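Local coordinates for protein intracellular exo-alpha-(1->5)-L-arabinofuranosidase (Bifidobacterium longum, PDB 2Y2W) that removes terminal alpha-L-arabinofuranosyl residues from arabinan and arabinoxylan, acting as a family 51 glycoside hydrolase in plant cell wall breakdown, at residues Y153-V167 / N199-G213. Sequence-based numbering, arbitrary orientation.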
ATOM      1  N   TYR D 153      27.416   8.439  -7.964  1.00 25.35           N
ATOM      2  CA  TYR D 153      27.558   9.880  -8.143  1.00 25.22           C
ATOM      3  C   TYR D 153      29.013  10.246  -8.446  1.00 25.24           C
ATOM      4  O   TYR D 153      29.288  11.004  -9.376  1.00 25.03           O
ATOM      5  CB  TYR D 153      27.073  10.652  -6.910  1.00 25.14           C
ATOM      6  CG  TYR D 153      27.429  12.120  -6.959  1.00 24.80           C
ATOM      7  CD1 TYR D 153      26.722  13.000  -7.780  1.00 24.78           C
ATOM      8  CD2 TYR D 153      28.491  12.625  -6.209  1.00 24.33           C
ATOM      9  CE1 TYR D 153      27.052  14.349  -7.840  1.00 24.81           C
ATOM     10  CE2 TYR D 153      28.833  13.971  -6.266  1.00 24.54           C
ATOM     11  CZ  TYR D 153      28.108  14.826  -7.081  1.00 24.96           C
ATOM     12  OH  TYR D 153      28.441  16.158  -7.144  1.00 25.73           O
ATOM     13  N   ARG D 154      29.929   9.702  -7.649  1.00 25.32           N
ATOM     14  CA  ARG D 154      31.355   9.917  -7.846  1.00 25.61           C
ATOM     15  C   ARG D 154      31.810   9.390  -9.204  1.00 25.43           C
ATOM     16  O   ARG D 154      32.618  10.028  -9.883  1.00 25.23           O
ATOM     17  CB  ARG D 154      32.164   9.283  -6.711  1.00 25.78           C
ATOM     18  CG  ARG D 154      32.159  10.107  -5.426  1.00 26.86           C
ATOM     19  CD  ARG D 154      33.072   9.504  -4.369  1.00 28.47           C
ATOM     20  NE  ARG D 154      32.421   8.432  -3.616  1.00 29.70           N
ATOM     21  CZ  ARG D 154      31.847   8.590  -2.425  1.00 30.33           C
ATOM     22  NH1 ARG D 154      31.836   9.780  -1.835  1.00 30.44           N
ATOM     23  NH2 ARG D 154      31.284   7.553  -1.821  1.00 30.76           N
ATOM     24  N   TRP D 155      31.273   8.236  -9.601  1.00 25.32           N
ATOM     25  CA  TRP D 155      31.567   7.661 -10.912  1.00 25.22           C
ATOM     26  C   TRP D 155      31.083   8.581 -12.031  1.00 25.38           C
ATOM     27  O   TRP D 155      31.803   8.818 -13.006  1.00 25.40           O
ATOM     28  CB  TRP D 155      30.947   6.268 -11.060  1.00 25.09           C
ATOM     29  CG  TRP D 155      31.365   5.569 -12.321  1.00 24.14           C
ATOM     30  CD1 TRP D 155      32.439   4.742 -12.479  1.00 23.30           C
ATOM     31  CD2 TRP D 155      30.729   5.652 -13.603  1.00 23.29           C
ATOM     32  NE1 TRP D 155      32.508   4.300 -13.777  1.00 23.12           N
ATOM     33  CE2 TRP D 155      31.472   4.843 -14.489  1.00 23.23           C
ATOM     34  CE3 TRP D 155      29.600   6.328 -14.087  1.00 22.64           C
ATOM     35  CZ2 TRP D 155      31.124   4.689 -15.838  1.00 23.02           C
ATOM     36  CZ3 TRP D 155      29.256   6.178 -15.426  1.00 22.94           C
ATOM     37  CH2 TRP D 155      30.017   5.363 -16.287  1.00 22.91           C
ATOM     38  N   SER D 156      29.867   9.099 -11.877  1.00 25.51           N
ATOM     39  CA  SER D 156      29.267   9.995 -12.860  1.00 25.69           C
ATOM     40  C   SER D 156      29.977  11.343 -12.946  1.00 25.92           C
ATOM     41  O   SER D 156      29.995  11.968 -14.007  1.00 26.09           O
ATOM     42  CB  SER D 156      27.786  10.193 -12.557  1.00 25.75           C
ATOM     43  OG  SER D 156      27.109   8.947 -12.536  1.00 25.37           O
ATOM     44  N   GLN D 157      30.549  11.790 -11.828  1.00 26.24           N
ATOM     45  CA  GLN D 157      31.400  12.980 -11.817  1.00 26.65           C
ATOM     46  C   GLN D 157      32.670  12.739 -12.637  1.00 26.73           C
ATOM     47  O   GLN D 157      33.074  13.595 -13.425  1.00 26.73           O
ATOM     48  CB  GLN D 157      31.767  13.387 -10.385  1.00 26.72           C
ATOM     49  CG  GLN D 157      30.617  13.955  -9.553  1.00 27.49           C
ATOM     50  CD  GLN D 157      30.120  15.309 -10.041  1.00 28.48           C
ATOM     51  OE1 GLN D 157      28.912  15.545 -10.129  1.00 29.00           O
ATOM     52  NE2 GLN D 157      31.049  16.207 -10.358  1.00 28.66           N
ATOM     53  N   LYS D 158      33.279  11.568 -12.445  1.00 26.88           N
ATOM     54  CA  LYS D 158      34.470  11.152 -13.187  1.00 27.13           C
ATOM     55  C   LYS D 158      34.196  10.967 -14.679  1.00 27.23           C
ATOM     56  O   LYS D 158      35.033  11.313 -15.515  1.00 27.38           O
ATOM     57  CB  LYS D 158      35.034   9.851 -12.605  1.00 27.21           C
ATOM     58  CG  LYS D 158      36.275  10.008 -11.724  1.00 27.56           C
ATOM     59  CD  LYS D 158      37.524  10.273 -12.572  1.00 28.07           C
ATOM     60  CE  LYS D 158      38.799   9.822 -11.872  1.00 28.30           C
ATOM     61  NZ  LYS D 158      39.016   8.348 -11.976  1.00 27.94           N
ATOM     62  N   ALA D 159      33.026  10.423 -15.003  1.00 27.21           N
ATOM     63  CA  ALA D 159      32.641  10.166 -16.392  1.00 27.13           C
ATOM     64  C   ALA D 159      32.207  11.435 -17.128  1.00 27.07           C
ATOM     65  O   ALA D 159      32.375  11.542 -18.345  1.00 26.94           O
ATOM     66  CB  ALA D 159      31.536   9.111 -16.450  1.00 27.05           C
ATOM     67  N   GLY D 160      31.651  12.387 -16.383  1.00 27.02           N
ATOM     68  CA  GLY D 160      31.072  13.595 -16.967  1.00 26.87           C
ATOM     69  C   GLY D 160      29.658  13.343 -17.456  1.00 26.85           C
ATOM     70  O   GLY D 160      29.121  14.107 -18.264  1.00 26.96           O
ATOM     71  N   THR D 161      29.054  12.266 -16.961  1.00 26.66           N
ATOM     72  CA  THR D 161      27.714  11.862 -17.372  1.00 26.45           C
ATOM     73  C   THR D 161      26.662  12.322 -16.375  1.00 26.17           C
ATOM     74  O   THR D 161      26.920  12.390 -15.176  1.00 26.32           O
ATOM     75  CB  THR D 161      27.600  10.325 -17.536  1.00 26.58           C
ATOM     76  OG1 THR D 161      28.139   9.675 -16.377  1.00 27.07           O
ATOM     77  CG2 THR D 161      28.351   9.848 -18.770  1.00 26.52           C
ATOM     78  N   GLU D 162      25.479  12.638 -16.895  1.00 25.80           N
ATOM     79  CA  GLU D 162      24.295  12.936 -16.098  1.00 25.45           C
ATOM     80  C   GLU D 162      23.738  11.635 -15.512  1.00 25.01           C
ATOM     81  O   GLU D 162      23.920  10.562 -16.094  1.00 24.97           O
ATOM     82  CB  GLU D 162      23.255  13.596 -17.004  1.00 25.70           C
ATOM     83  CG  GLU D 162      21.999  14.128 -16.324  1.00 26.54           C
ATOM     84  CD  GLU D 162      20.997  14.698 -17.321  1.00 27.98           C
ATOM     85  OE1 GLU D 162      21.327  14.793 -18.526  1.00 28.42           O
ATOM     86  OE2 GLU D 162      19.873  15.053 -16.901  1.00 28.78           O
ATOM     87  N   ILE D 163      23.068  11.732 -14.365  1.00 24.41           N
ATOM     88  CA  ILE D 163      22.448  10.567 -13.720  1.00 23.87           C
ATOM     89  C   ILE D 163      20.937  10.543 -13.933  1.00 23.55           C
ATOM     90  O   ILE D 163      20.259  11.552 -13.742  1.00 23.66           O
ATOM     91  CB  ILE D 163      22.741  10.507 -12.197  1.00 23.84           C
ATOM     92  CG1 ILE D 163      24.246  10.427 -11.939  1.00 23.53           C
ATOM     93  CG2 ILE D 163      22.022   9.317 -11.549  1.00 23.77           C
ATOM     94  CD1 ILE D 163      24.637  10.609 -10.490  1.00 23.40           C
ATOM     95  N   MET D 164      20.428   9.382 -14.334  1.00 23.14           N
ATOM     96  CA  MET D 164      18.994   9.146 -14.424  1.00 22.77           C
ATOM     97  C   MET D 164      18.598   8.147 -13.332  1.00 22.44           C
ATOM     98  O   MET D 164      18.768   6.935 -13.486  1.00 22.32           O
ATOM     99  CB  MET D 164      18.628   8.626 -15.814  1.00 22.73           C
ATOM    100  CG  MET D 164      17.151   8.737 -16.153  1.00 22.82           C
ATOM    101  SD  MET D 164      16.675   7.667 -17.523  1.00 23.41           S
ATOM    102  CE  MET D 164      17.519   8.441 -18.904  1.00 23.03           C
ATOM    103  N   LEU D 165      18.085   8.668 -12.221  1.00 22.12           N
ATOM    104  CA  LEU D 165      17.872   7.854 -11.028  1.00 21.83           C
ATOM    105  C   LEU D 165      16.493   7.216 -10.981  1.00 21.59           C
ATOM    106  O   LEU D 165      15.478   7.905 -11.036  1.00 21.73           O
ATOM    107  CB  LEU D 165      18.135   8.669  -9.757  1.00 21.92           C
ATOM    108  CG  LEU D 165      18.327   7.925  -8.431  1.00 21.91           C
ATOM    109  CD1 LEU D 165      19.297   6.756  -8.558  1.00 21.63           C
ATOM    110  CD2 LEU D 165      18.806   8.892  -7.361  1.00 22.46           C
ATOM    111  N   ALA D 166      16.475   5.891 -10.882  1.00 21.27           N
ATOM    112  CA  ALA D 166      15.240   5.133 -10.760  1.00 20.98           C
ATOM    113  C   ALA D 166      14.979   4.800  -9.296  1.00 20.91           C
ATOM    114  O   ALA D 166      15.899   4.418  -8.566  1.00 20.87           O
ATOM    115  CB  ALA D 166      15.315   3.870 -11.586  1.00 20.82           C
ATOM    116  N   VAL D 167      13.727   4.953  -8.872  1.00 20.78           N
ATOM    117  CA  VAL D 167      13.337   4.629  -7.495  1.00 20.75           C
ATOM    118  C   VAL D 167      12.462   3.381  -7.437  1.00 20.68           C
ATOM    119  O   VAL D 167      11.742   3.072  -8.391  1.00 20.69           O
ATOM    120  CB  VAL D 167      12.628   5.815  -6.774  1.00 20.78           C
ATOM    121  CG1 VAL D 167      13.627   6.925  -6.441  1.00 20.80           C
ATOM    122  CG2 VAL D 167      11.460   6.354  -7.601  1.00 20.67           C
ATOM    123  N   ASN D 199      28.554  11.840   4.651  1.00 26.72           N
ATOM    124  CA  ASN D 199      29.031  10.743   3.810  1.00 26.70           C
ATOM    125  C   ASN D 199      30.088  11.155   2.780  1.00 26.76           C
ATOM    126  O   ASN D 199      30.615  10.306   2.058  1.00 26.77           O
ATOM    127  CB  ASN D 199      27.856  10.040   3.119  1.00 26.68           C
ATOM    128  CG  ASN D 199      26.971   9.269   4.093  1.00 26.52           C
ATOM    129  OD1 ASN D 199      27.259   9.176   5.288  1.00 26.61           O
ATOM    130  ND2 ASN D 199      25.881   8.717   3.579  1.00 26.45           N
ATOM    131  N   GLY D 200      30.387  12.453   2.709  1.00 26.80           N
ATOM    132  CA  GLY D 200      31.479  12.953   1.873  1.00 26.94           C
ATOM    133  C   GLY D 200      31.084  13.808   0.680  1.00 27.05           C
ATOM    134  O   GLY D 200      31.949  14.272  -0.064  1.00 27.05           O
ATOM    135  N   ILE D 201      29.781  14.012   0.492  1.00 27.10           N
ATOM    136  CA  ILE D 201      29.275  14.812  -0.625  1.00 27.08           C
ATOM    137  C   ILE D 201      28.485  16.008  -0.089  1.00 27.40           C
ATOM    138  O   ILE D 201      27.335  15.877   0.333  1.00 27.46           O
ATOM    139  CB  ILE D 201      28.429  13.964  -1.610  1.00 26.96           C
ATOM    140  CG1 ILE D 201      29.242  12.765  -2.112  1.00 26.62           C
ATOM    141  CG2 ILE D 201      27.962  14.811  -2.793  1.00 26.78           C
ATOM    142  CD1 ILE D 201      28.418  11.540  -2.418  1.00 26.10           C
ATOM    143  N   GLU D 202      29.128  17.173  -0.108  1.00 27.63           N
ATOM    144  CA  GLU D 202      28.599  18.376   0.523  1.00 27.93           C
ATOM    145  C   GLU D 202      27.469  19.007  -0.285  1.00 27.73           C
ATOM    146  O   GLU D 202      26.394  19.288   0.248  1.00 27.80           O
ATOM    147  CB  GLU D 202      29.731  19.385   0.741  1.00 28.19           C
ATOM    148  CG  GLU D 202      29.358  20.585   1.611  1.00 29.57           C
ATOM    149  CD  GLU D 202      30.555  21.460   1.956  1.00 31.26           C
ATOM    150  OE1 GLU D 202      31.578  21.399   1.233  1.00 32.15           O
ATOM    151  OE2 GLU D 202      30.470  22.208   2.957  1.00 31.78           O
ATOM    152  N   GLU D 203      27.728  19.225  -1.570  1.00 27.51           N
ATOM    153  CA  GLU D 203      26.770  19.845  -2.479  1.00 27.36           C
ATOM    154  C   GLU D 203      25.683  18.855  -2.911  1.00 27.00           C
ATOM    155  O   GLU D 203      25.932  17.646  -2.968  1.00 26.88           O
ATOM    156  CB  GLU D 203      27.504  20.414  -3.706  1.00 27.50           C
ATOM    157  CG  GLU D 203      27.911  19.385  -4.781  1.00 28.30           C
ATOM    158  CD  GLU D 203      29.055  18.451  -4.373  1.00 29.76           C
ATOM    159  OE1 GLU D 203      29.555  18.534  -3.225  1.00 29.89           O
ATOM    160  OE2 GLU D 203      29.462  17.626  -5.220  1.00 30.45           O
ATOM    161  N   PRO D 204      24.467  19.362  -3.198  1.00 26.76           N
ATOM    162  CA  PRO D 204      23.442  18.513  -3.805  1.00 26.50           C
ATOM    163  C   PRO D 204      23.929  17.904  -5.116  1.00 26.21           C
ATOM    164  O   PRO D 204      24.726  18.517  -5.828  1.00 26.27           O
ATOM    165  CB  PRO D 204      22.294  19.488  -4.061  1.00 26.35           C
ATOM    166  CG  PRO D 204      22.428  20.484  -2.975  1.00 26.62           C
ATOM    167  CD  PRO D 204      23.913  20.664  -2.783  1.00 26.71           C
ATOM    168  N   MET D 205      23.450  16.703  -5.419  1.00 25.89           N
ATOM    169  CA  MET D 205      23.886  15.968  -6.602  1.00 25.61           C
ATOM    170  C   MET D 205      23.262  16.487  -7.899  1.00 25.66           C
ATOM    171  O   MET D 205      23.726  16.149  -8.992  1.00 25.53           O
ATOM    172  CB  MET D 205      23.604  14.475  -6.432  1.00 25.40           C
ATOM    173  CG  MET D 205      24.308  13.850  -5.242  1.00 24.76           C
ATOM    174  SD  MET D 205      24.127  12.064  -5.241  1.00 23.84           S
ATOM    175  CE  MET D 205      24.798  11.641  -3.633  1.00 24.23           C
ATOM    176  N   ASP D 206      22.223  17.312  -7.764  1.00 25.84           N
ATOM    177  CA  ASP D 206      21.493  17.889  -8.898  1.00 26.24           C
ATOM    178  C   ASP D 206      21.059  16.838  -9.922  1.00 26.24           C
ATOM    179  O   ASP D 206      21.407  16.915 -11.105  1.00 26.14           O
ATOM    180  CB  ASP D 206      22.297  19.013  -9.571  1.00 26.46           C
ATOM    181  CG  ASP D 206      22.520  20.208  -8.659  1.00 27.24           C
ATOM    182  OD1 ASP D 206      21.760  20.384  -7.677  1.00 27.87           O
ATOM    183  OD2 ASP D 206      23.463  20.981  -8.936  1.00 28.12           O
ATOM    184  N   ILE D 207      20.304  15.850  -9.449  1.00 26.25           N
ATOM    185  CA  ILE D 207      19.720  14.849 -10.329  1.00 26.28           C
ATOM    186  C   ILE D 207      18.349  15.338 -10.808  1.00 26.38           C
ATOM    187  O   ILE D 207      17.413  15.474 -10.018  1.00 26.24           O
ATOM    188  CB  ILE D 207      19.655  13.463  -9.645  1.00 26.29           C
ATOM    189  CG1 ILE D 207      21.075  13.002  -9.291  1.00 26.49           C
ATOM    190  CG2 ILE D 207      18.948  12.443 -10.545  1.00 26.13           C
ATOM    191  CD1 ILE D 207      21.153  11.724  -8.477  1.00 26.95           C
ATOM    192  N   LYS D 208      18.270  15.629 -12.107  1.00 26.61           N
ATOM    193  CA  LYS D 208      17.065  16.157 -12.751  1.00 26.76           C
ATOM    194  C   LYS D 208      16.079  15.070 -13.162  1.00 26.67           C
ATOM    195  O   LYS D 208      14.888  15.147 -12.848  1.00 26.78           O
ATOM    196  CB  LYS D 208      17.444  16.957 -13.998  1.00 26.90           C
ATOM    197  CG  LYS D 208      17.471  18.462 -13.826  1.00 27.69           C
ATOM    198  CD  LYS D 208      17.838  19.130 -15.149  1.00 28.56           C
ATOM    199  CE  LYS D 208      17.567  20.624 -15.123  1.00 29.15           C
ATOM    200  NZ  LYS D 208      17.818  21.246 -16.454  1.00 30.01           N
ATOM    201  N   MET D 209      16.585  14.068 -13.877  1.00 26.60           N
ATOM    202  CA  MET D 209      15.749  13.042 -14.488  1.00 26.56           C
ATOM    203  C   MET D 209      15.600  11.815 -13.586  1.00 26.20           C
ATOM    204  O   MET D 209      16.593  11.195 -13.191  1.00 26.00           O
ATOM    205  CB  MET D 209      16.310  12.657 -15.860  1.00 26.80           C
ATOM    206  CG  MET D 209      15.309  12.016 -16.799  1.00 27.51           C
ATOM    207  SD  MET D 209      15.974  11.913 -18.469  1.00 29.68           S
ATOM    208  CE  MET D 209      14.730  10.908 -19.274  1.00 28.61           C
ATOM    209  N   TRP D 210      14.350  11.483 -13.271  1.00 25.81           N
ATOM    210  CA  TRP D 210      14.025  10.382 -12.369  1.00 25.58           C
ATOM    211  C   TRP D 210      13.044   9.409 -13.010  1.00 25.59           C
ATOM    212  O   TRP D 210      12.072   9.826 -13.644  1.00 25.68           O
ATOM    213  CB  TRP D 210      13.412  10.908 -11.067  1.00 25.36           C
ATOM    214  CG  TRP D 210      14.337  11.719 -10.212  1.00 24.90           C
ATOM    215  CD1 TRP D 210      14.821  12.966 -10.479  1.00 24.42           C
ATOM    216  CD2 TRP D 210      14.865  11.351  -8.931  1.00 24.47           C
ATOM    217  NE1 TRP D 210      15.632  13.390  -9.456  1.00 24.29           N
ATOM    218  CE2 TRP D 210      15.673  12.419  -8.491  1.00 24.15           C
ATOM    219  CE3 TRP D 210      14.736  10.221  -8.113  1.00 24.46           C
ATOM    220  CZ2 TRP D 210      16.348  12.394  -7.273  1.00 24.07           C
ATOM    221  CZ3 TRP D 210      15.407  10.195  -6.903  1.00 24.28           C
ATOM    222  CH2 TRP D 210      16.204  11.276  -6.494  1.00 24.16           C
ATOM    223  N   CYS D 211      13.298   8.117 -12.831  1.00 25.54           N
ATOM    224  CA  CYS D 211      12.375   7.078 -13.276  1.00 25.64           C
ATOM    225  C   CYS D 211      11.542   6.559 -12.107  1.00 25.74           C
ATOM    226  O   CYS D 211      12.075   5.984 -11.153  1.00 25.65           O
ATOM    227  CB  CYS D 211      13.128   5.930 -13.947  1.00 25.56           C
ATOM    228  SG  CYS D 211      14.035   6.429 -15.412  1.00 25.53           S
ATOM    229  N   ILE D 212      10.234   6.780 -12.187  1.00 25.85           N
ATOM    230  CA  ILE D 212       9.319   6.350 -11.141  1.00 26.08           C
ATOM    231  C   ILE D 212       8.964   4.877 -11.347  1.00 26.23           C
ATOM    232  O   ILE D 212       7.991   4.537 -12.029  1.00 26.24           O
ATOM    233  CB  ILE D 212       8.062   7.253 -11.077  1.00 26.17           C
ATOM    234  CG1 ILE D 212       8.478   8.727 -11.011  1.00 26.17           C
ATOM    235  CG2 ILE D 212       7.204   6.901  -9.867  1.00 26.14           C
ATOM    236  CD1 ILE D 212       7.429   9.696 -11.486  1.00 26.52           C
ATOM    237  N   GLY D 213       9.782   4.010 -10.758  1.00 26.40           N
ATOM    238  CA  GLY D 213       9.613   2.569 -10.882  1.00 26.47           C
ATOM    239  C   GLY D 213      10.258   2.009 -12.128  1.00 26.65           C
ATOM    240  O   GLY D 213      10.792   2.754 -12.954  1.00 26.58           O
TER
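Tyr-153 lies between Met-205, whose CG sits over one ring face 3.6 Å from Tyr-153 CD1, and Gln-157 CG of its own helix over the other. With CG of Tyr-153 opposite its backbone N (chi1 170°), the ring lies against Met-205 and Ile-201. Ile-201 CG2 approaches Tyr-153 CE2 obliquely, and Tyr-153 OH donates a 2.6 Å hydrogen bond to the anti side of Glu-203 OE2, the carboxylate turned 57° from the ring. A leucine in place of Tyr-153 would probably leave Glu-203 without this donor and Met-205 without its aromatic face. Strands 162-167 and 209-212 run parallel: Leu-165 N bonds to Met-209 O, Cys-211 N to Leu-165 O (2.8 Å) and Val-167 N to Cys-211 O. Leu-165 lays CB over the six-membered ring of Trp-210, while Val-167 CG1 meets the ring edge at CZ3. Trp-210 NE1 donates a 2.8 Å hydrogen bond to Ile-207 O, which helps fix the indole. On the other sheet face Met-164 CE lies 3.7 Å from Met-209 CE, and Met-164 SD touches Cys-211 SG. The strands are third and fourth in a (beta/alpha)8 barrel; Gly-213 leads into Asn-214 and Glu-215, by similarity an arabinofuranose-binding residue and the acid/base, just past strand four as in clan GH-A.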